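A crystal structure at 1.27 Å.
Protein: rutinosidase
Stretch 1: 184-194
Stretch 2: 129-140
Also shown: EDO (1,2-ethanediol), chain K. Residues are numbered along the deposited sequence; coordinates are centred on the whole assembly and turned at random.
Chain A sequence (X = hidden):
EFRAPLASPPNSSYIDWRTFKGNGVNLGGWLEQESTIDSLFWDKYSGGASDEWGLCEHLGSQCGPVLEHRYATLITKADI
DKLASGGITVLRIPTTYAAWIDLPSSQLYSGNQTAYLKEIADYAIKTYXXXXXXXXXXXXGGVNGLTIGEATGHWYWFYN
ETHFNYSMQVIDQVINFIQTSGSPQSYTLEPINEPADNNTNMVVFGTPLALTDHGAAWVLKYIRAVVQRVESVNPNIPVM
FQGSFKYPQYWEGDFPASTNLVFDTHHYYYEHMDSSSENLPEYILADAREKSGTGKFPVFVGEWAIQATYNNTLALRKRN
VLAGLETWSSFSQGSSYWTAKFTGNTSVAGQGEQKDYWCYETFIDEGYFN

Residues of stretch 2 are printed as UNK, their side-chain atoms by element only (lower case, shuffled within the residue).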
# COMPACT_ATOMS: atom_id res chain seq x y z
N PRO A 184 30.15 -0.58 26.04
CA PRO A 184 29.78 -1.04 24.71
C PRO A 184 28.43 -1.75 24.70
O PRO A 184 27.77 -1.86 23.63
CB PRO A 184 30.92 -2.01 24.33
CG PRO A 184 31.49 -2.43 25.70
CD PRO A 184 31.43 -1.18 26.52
N GLN A 185 28.01 -2.34 25.84
CA GLN A 185 26.75 -3.03 26.01
C GLN A 185 25.52 -2.09 25.85
O GLN A 185 24.43 -2.61 25.76
CB GLN A 185 26.67 -3.78 27.36
CG GLN A 185 26.77 -2.92 28.61
CD GLN A 185 28.15 -2.64 29.15
OE1 GLN A 185 29.15 -2.56 28.42
NE2 GLN A 185 28.19 -2.42 30.47
N SER A 186 25.78 -0.81 25.83
CA SER A 186 24.66 0.19 25.81
C SER A 186 24.28 0.56 24.36
O SER A 186 23.39 1.41 24.21
CB SER A 186 25.03 1.41 26.53
OG SER A 186 25.28 1.11 27.93
N TYR A 187 24.90 0.03 23.32
CA TYR A 187 24.76 0.56 21.94
C TYR A 187 24.32 -0.50 20.95
O TYR A 187 24.79 -1.68 20.97
CB TYR A 187 26.07 1.16 21.46
CG TYR A 187 26.52 2.34 22.28
CD1 TYR A 187 27.31 2.14 23.42
CD2 TYR A 187 26.20 3.65 21.98
CE1 TYR A 187 27.75 3.20 24.20
CE2 TYR A 187 26.64 4.71 22.73
CZ TYR A 187 27.42 4.50 23.86
OH TYR A 187 27.83 5.59 24.56
N THR A 188 23.47 -0.06 20.02
CA THR A 188 23.10 -0.78 18.80
C THR A 188 23.56 0.05 17.62
O THR A 188 23.39 1.26 17.60
CB THR A 188 21.60 -1.09 18.75
OG1 THR A 188 21.32 -2.07 19.75
CG2 THR A 188 21.09 -1.52 17.42
N LEU A 189 24.16 -0.59 16.61
CA LEU A 189 24.69 0.10 15.43
C LEU A 189 23.71 -0.04 14.25
O LEU A 189 23.37 -1.17 13.84
CB LEU A 189 26.04 -0.56 15.06
CG LEU A 189 26.91 0.17 14.08
CD1 LEU A 189 28.40 -0.29 14.20
CD2 LEU A 189 26.47 -0.08 12.70
N GLU A 190 23.26 1.09 13.72
CA GLU A 190 22.35 1.13 12.57
C GLU A 190 23.04 1.78 11.38
O GLU A 190 23.24 3.01 11.35
CB GLU A 190 21.08 1.94 12.90
CG GLU A 190 20.06 1.87 11.79
CD GLU A 190 18.70 2.36 12.17
OE1 GLU A 190 18.57 3.25 13.04
OE2 GLU A 190 17.71 1.77 11.65
N PRO A 191 23.51 0.97 10.40
CA PRO A 191 24.45 1.49 9.39
C PRO A 191 23.86 2.10 8.12
O PRO A 191 24.60 2.56 7.26
CB PRO A 191 25.21 0.18 9.04
CG PRO A 191 24.18 -0.88 9.13
CD PRO A 191 23.42 -0.49 10.40
N ILE A 192 22.53 2.12 8.02
CA ILE A 192 21.89 2.80 6.88
C ILE A 192 20.48 3.20 7.31
O ILE A 192 19.91 2.58 8.23
CB ILE A 192 21.88 1.89 5.61
CG1 ILE A 192 21.69 2.70 4.31
CG2 ILE A 192 20.88 0.77 5.72
CD1 ILE A 192 22.15 1.92 3.06
N ASN A 193 19.94 4.20 6.60
CA ASN A 193 18.57 4.69 6.86
C ASN A 193 17.86 4.94 5.55
O ASN A 193 18.36 5.72 4.72
CB ASN A 193 18.63 5.97 7.67
CG ASN A 193 17.24 6.48 7.98
OD1 ASN A 193 16.59 5.94 8.88
ND2 ASN A 193 16.79 7.50 7.25
N GLU A 194 16.73 4.27 5.31
CA GLU A 194 15.82 4.51 4.18
C GLU A 194 16.56 4.59 2.84
O GLU A 194 16.34 5.52 2.05
CB GLU A 194 14.94 5.74 4.45
CG GLU A 194 14.04 5.58 5.63
CD GLU A 194 13.15 6.79 5.88
OE1 GLU A 194 13.10 7.74 5.07
OE2 GLU A 194 12.33 6.70 6.88
N UNK A 129 20.39 4.32 32.49
CA UNK A 129 20.66 3.04 31.82
C UNK A 129 19.88 2.94 30.49
O UNK A 129 19.39 1.85 30.14
o UNK A 129 22.02 0.65 31.46
n UNK A 129 20.38 -0.57 32.40
c UNK A 129 20.99 0.57 32.13
c UNK A 129 20.36 1.83 32.70
N UNK A 130 19.71 4.07 29.80
CA UNK A 130 19.05 4.04 28.46
C UNK A 130 19.92 3.23 27.47
O UNK A 130 21.17 3.23 27.63
s UNK A 130 17.25 7.66 27.85
c UNK A 130 17.83 6.26 28.76
c UNK A 130 18.82 5.44 27.91
c UNK A 130 16.34 8.52 29.15
N UNK A 131 19.26 2.65 26.48
CA UNK A 131 19.96 2.00 25.32
C UNK A 131 20.09 3.03 24.20
O UNK A 131 19.13 3.81 24.04
c UNK A 131 19.24 0.73 24.87
c UNK A 131 20.01 -0.25 22.57
c UNK A 131 21.64 -1.51 23.32
n UNK A 131 21.11 -0.89 24.37
c UNK A 131 20.04 -0.14 23.94
n UNK A 131 21.02 -1.13 22.24
N UNK A 132 21.20 3.05 23.50
CA UNK A 132 21.52 4.04 22.48
C UNK A 132 21.58 3.34 21.13
O UNK A 132 22.43 2.45 20.96
c UNK A 132 22.90 5.31 24.22
c UNK A 132 22.82 4.78 22.78
c UNK A 132 21.89 6.42 24.55
c UNK A 132 23.04 5.87 21.78
N UNK A 133 20.81 3.80 20.16
CA UNK A 133 20.97 3.38 18.75
C UNK A 133 21.72 4.47 17.99
O UNK A 133 21.22 5.60 17.92
c UNK A 133 19.64 3.12 18.07
c UNK A 133 17.37 2.05 18.46
c UNK A 133 19.80 2.82 16.57
c UNK A 133 18.86 2.02 18.78
N UNK A 134 22.93 4.19 17.48
CA UNK A 134 23.68 5.14 16.67
C UNK A 134 23.35 4.87 15.19
O UNK A 134 23.62 3.75 14.70
c UNK A 134 27.00 5.20 18.71
c UNK A 134 25.53 5.41 18.39
c UNK A 134 25.88 6.08 15.97
c UNK A 134 25.20 5.12 16.92
N UNK A 135 22.70 5.82 14.53
CA UNK A 135 22.25 5.68 13.15
C UNK A 135 23.10 6.56 12.23
O UNK A 135 23.15 7.79 12.42
o UNK A 135 20.60 6.04 10.74
c UNK A 135 20.77 6.07 13.14
c UNK A 135 20.22 6.53 11.82
o UNK A 135 19.28 7.38 11.90
N UNK A 136 23.73 5.96 11.23
CA UNK A 136 24.39 6.72 10.16
C UNK A 136 23.33 7.04 9.10
O UNK A 136 23.09 6.20 8.21
c UNK A 136 25.64 6.01 9.64
c UNK A 136 26.65 5.90 10.76
o UNK A 136 25.30 4.70 9.23
N UNK A 137 22.65 8.18 9.29
CA UNK A 137 21.43 8.52 8.55
C UNK A 137 21.71 8.76 7.07
O UNK A 137 20.88 8.39 6.22
c UNK A 137 17.33 9.24 9.79
c UNK A 137 20.83 9.76 9.22
n UNK A 137 17.23 10.42 9.21
n UNK A 137 18.60 8.87 9.85
c UNK A 137 18.49 10.83 8.85
c UNK A 137 19.34 9.82 9.22
N UNK A 138 22.88 9.33 6.78
CA UNK A 138 23.40 9.49 5.42
C UNK A 138 24.66 8.64 5.24
O UNK A 138 25.36 8.40 6.22
c UNK A 138 23.72 10.95 5.11
o UNK A 138 24.39 11.58 6.19
N UNK A 139 24.94 8.31 3.99
CA UNK A 139 26.24 7.66 3.63
C UNK A 139 26.78 8.39 2.41
O UNK A 139 26.05 9.02 1.65
c UNK A 139 26.07 6.18 3.33
c UNK A 139 26.67 5.33 5.62
c UNK A 139 25.35 3.88 4.01
c UNK A 139 25.63 5.30 4.49
N UNK A 140 28.13 8.34 2.22
CA UNK A 140 28.76 9.00 1.11
C UNK A 140 28.12 8.68 -0.23
O UNK A 140 27.85 7.52 -0.55
c UNK A 140 30.42 8.29 2.70
c UNK A 140 29.09 7.70 3.13
c UNK A 140 30.23 8.52 1.20
C1 EDO K . 10.57 10.02 5.47
O1 EDO K . 11.94 9.93 5.73
C2 EDO K . 9.81 9.21 6.46
O2 EDO K . 9.93 7.78 6.26
O HOH W 1 22.62 1.25 28.82
O HOH W 2 22.03 5.95 5.54
O HOH W 3 18.45 8.53 4.95

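Position 129 carries two carbons, the second bearing one oxygen and one nitrogen, a short amide that makes no direct contact with stretch 1; it is Asn129. Its OD1 accepts a bond from water 1 (2.8 Å), which in turn accepts one from Ser186 OG (2.8 Å). Position 130 has an unbranched chain of two carbons, a sulfur and a terminal carbon; the CA-to-CB bond points away from stretch 1, and the side chain comes no nearer to it than 7.1 Å. This is Met130, whose backbone O also accepts a hydrogen bond from water 1.

At position 131 one carbon leads to a five-membered ring of three carbons and two nitrogens. A ring nitrogen lies 2.7 Å from Thr188 OG1 in a nearly straight hydrogen bond at the ring edge, while Ser186 O sits over one ring face. The ring marks His131, and the bonded nitrogen is NE2.

Position 132 has four carbons, forked at the first, with one arm two carbons long; its CB lies 3.7 Å from Tyr187 CD2. It is Ile132. Position 133 repeats the four carbons and the fork at the first, but turns to the other face, where a carbon lies 3.8 Å from Glu190 OE1: Ile133, through CG2. At position 134 the same four-carbon fork returns to the Tyr187 side, the end carbon of its longer arm 3.7 Å from Tyr187 CD2; this is Ile134, and the carbon is CD1.

Position 135 has two carbons, the second carrying two oxygens. It shares a face with Glu190, and one oxygen lies 4.1 Å from Glu190 OE1. The carboxylate identifies Asp135, so like charges come close, through OD1.

At position 136 a single carbon bears one oxygen and one carbon, the oxygen 3.0 Å from Pro191 O, as fits Thr136. Position 137 has one carbon and then a five-membered ring of three carbons and two nitrogens, with Asn193 ND2 over one face; this is His137, which donates from ND1 to Asp135 OD2 (2.6 Å).

One carbon and one oxygen at position 138, beyond reach of stretch 1, give Ser138. Position 139 has four carbons forked at the second, an end carbon packing 3.9 Å from Ile192 CG1: Leu139, through CD1. At position 140 three carbons close a ring onto the backbone N: Pro140, without contact.

The contact is a parallel pairing of neighbouring strands. Ile132 N donates to Ser186 O (2.8 Å), Thr188 N to Ile132 O (2.9 Å), Ile134 N to Thr188 O (3.0 Å), Glu190 N to Ile134 O (2.9 Å) and Thr136 N to Glu190 O (3.0 Å). Alternation puts Tyr187 among isoleucines on one face and the acidic pair on the other. At the end of the pairing, water 2 bridges Thr136 O (2.9 Å) and Asn193 N (2.9 Å), carrying the association past the direct backbone bonds.

Stretch 2 (129-140) NMHIIIDTHSLP
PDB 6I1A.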